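Side-chain contact in hypothetical Membrane Spanning Protein (Bacillus cereus, PDB 2FB5), which probably catalyses the condensation of two ATP molecules into the second messenger cyclic di-AMP and is probably required for efficient spore formation: residues Arg169-Leu174 / Ser193-Gly198. Residues are numbered along the deposited sequence; the frame is centred on the assembly and turned at random.
Sequences RAAIGL and SFALNG
With chi1 at -63°, Ile172 sets its CG2 methyl anti to its own backbone N and places CG1 beside that N, anti to the carbonyl carbon, so that the forked side chain straddles two targets: CG2 lies 3.7 Å from Gly198 O, while CG1 passes more loosely by Ala195, 4.4 Å from its CB. The rest of the contact has no torsion to adjust, since two alanines make it. Ala195 points its methyl from the strand toward the helix, where CB comes to 3.5 Å from Ala171 O and 3.8 Å from Ile172 N; it thus rests on the peptide group joining these two residues. Ala171 CB meets Ala195 CB at 3.9 Å, and the two methyls are short enough for helix and strand to lie close together. No hydrogen bond crosses between the segments, and the association is one of van der Waals packing. In the nucleotide-binding domain of this probable diadenylate cyclase, helix 166-175 covers one face of a mixed beta-sheet, and Ala195 offers it a small bump near the sheet's edge. Ala171 also reaches Ile182 and Val184 on the adjoining strand 181-185. Ile172, branched and apolar, is well suited to its buried site between helix and sheet, where it also touches Leu200 on strand 199-203. Past Leu196, Asn197 and Gly198 form the type I' turn of a two-residue beta-hairpin joining antiparallel strands 192-196 and 199-203, and Asn-Gly is a classic pair for it. Gly198 has phi 85° and psi 2°, a conformation in which a beta carbon would press against the preceding carbonyl oxygen, so glycine fits the turn. A polar link joins this turn to the helix end: Ser175 OG is hydrogen-bonded to both Gly198 N and Ile172 O.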
# COMPACT_ATOMS: atom_id res chain seq x y z
N ARG A 169 20.34 17.14 -20.44
CA ARG A 169 21.44 16.44 -19.76
C ARG A 169 21.47 16.69 -18.25
O ARG A 169 21.92 15.83 -17.50
CB ARG A 169 22.78 16.82 -20.38
CG ARG A 169 22.96 16.38 -21.82
CD ARG A 169 24.31 16.88 -22.35
NE ARG A 169 25.43 16.34 -21.57
CZ ARG A 169 26.61 16.93 -21.40
NH1 ARG A 169 26.87 18.12 -21.97
NH2 ARG A 169 27.55 16.35 -20.66
N ALA A 170 21.02 17.87 -17.82
CA ALA A 170 20.98 18.21 -16.39
C ALA A 170 19.86 17.44 -15.69
O ALA A 170 20.02 16.99 -14.55
CB ALA A 170 20.79 19.71 -16.21
N ALA A 171 18.73 17.32 -16.37
CA ALA A 171 17.60 16.54 -15.89
C ALA A 171 18.01 15.08 -15.71
O ALA A 171 17.80 14.50 -14.65
CB ALA A 171 16.43 16.66 -16.85
N ILE A 172 18.58 14.51 -16.76
CA ILE A 172 19.03 13.12 -16.71
C ILE A 172 20.06 12.99 -15.61
O ILE A 172 19.99 12.06 -14.80
CB ILE A 172 19.59 12.64 -18.08
CG1 ILE A 172 18.48 12.67 -19.13
CG2 ILE A 172 20.15 11.23 -17.97
CD1 ILE A 172 18.97 12.46 -20.57
N GLY A 173 20.99 13.95 -15.55
CA GLY A 173 22.10 13.91 -14.60
C GLY A 173 21.66 13.90 -13.15
O GLY A 173 22.17 13.13 -12.34
N LEU A 174 20.68 14.75 -12.82
CA LEU A 174 20.16 14.77 -11.46
C LEU A 174 19.37 13.49 -11.15
O LEU A 174 19.44 12.95 -10.04
CB LEU A 174 19.28 16.02 -11.19
CG LEU A 174 18.84 16.12 -9.73
CD1 LEU A 174 20.04 16.24 -8.76
CD2 LEU A 174 17.80 17.24 -9.49
N SER A 193 9.36 16.65 -21.56
CA SER A 193 9.88 15.38 -21.06
C SER A 193 9.95 15.39 -19.53
O SER A 193 9.86 16.46 -18.91
CB SER A 193 11.32 15.20 -21.57
OG SER A 193 11.38 15.20 -22.98
N PHE A 194 10.11 14.22 -18.92
CA PHE A 194 10.68 14.17 -17.57
C PHE A 194 11.76 13.12 -17.49
O PHE A 194 11.71 12.12 -18.21
CB PHE A 194 9.64 13.99 -16.46
CG PHE A 194 8.95 12.64 -16.46
CD1 PHE A 194 9.56 11.53 -15.89
CD2 PHE A 194 7.67 12.50 -17.00
CE1 PHE A 194 8.93 10.30 -15.87
CE2 PHE A 194 7.03 11.27 -16.97
CZ PHE A 194 7.66 10.16 -16.41
N ALA A 195 12.74 13.37 -16.63
CA ALA A 195 13.76 12.38 -16.32
C ALA A 195 13.46 11.75 -14.97
O ALA A 195 13.10 12.45 -14.00
CB ALA A 195 15.15 13.00 -16.30
N LEU A 196 13.63 10.44 -14.91
CA LEU A 196 13.46 9.68 -13.68
C LEU A 196 14.42 8.50 -13.71
O LEU A 196 14.43 7.71 -14.66
CB LEU A 196 12.02 9.19 -13.53
CG LEU A 196 11.70 8.47 -12.21
CD1 LEU A 196 11.64 9.45 -11.04
CD2 LEU A 196 10.39 7.69 -12.35
N ASN A 197 15.25 8.40 -12.68
CA ASN A 197 16.21 7.29 -12.57
C ASN A 197 17.08 7.09 -13.82
O ASN A 197 17.28 5.95 -14.29
CB ASN A 197 15.50 5.99 -12.14
CG ASN A 197 16.49 4.86 -11.81
OD1 ASN A 197 17.56 5.10 -11.22
ND2 ASN A 197 16.14 3.62 -12.18
N GLY A 198 17.58 8.18 -14.38
CA GLY A 198 18.53 8.09 -15.49
C GLY A 198 17.90 7.94 -16.86
O GLY A 198 18.61 7.86 -17.86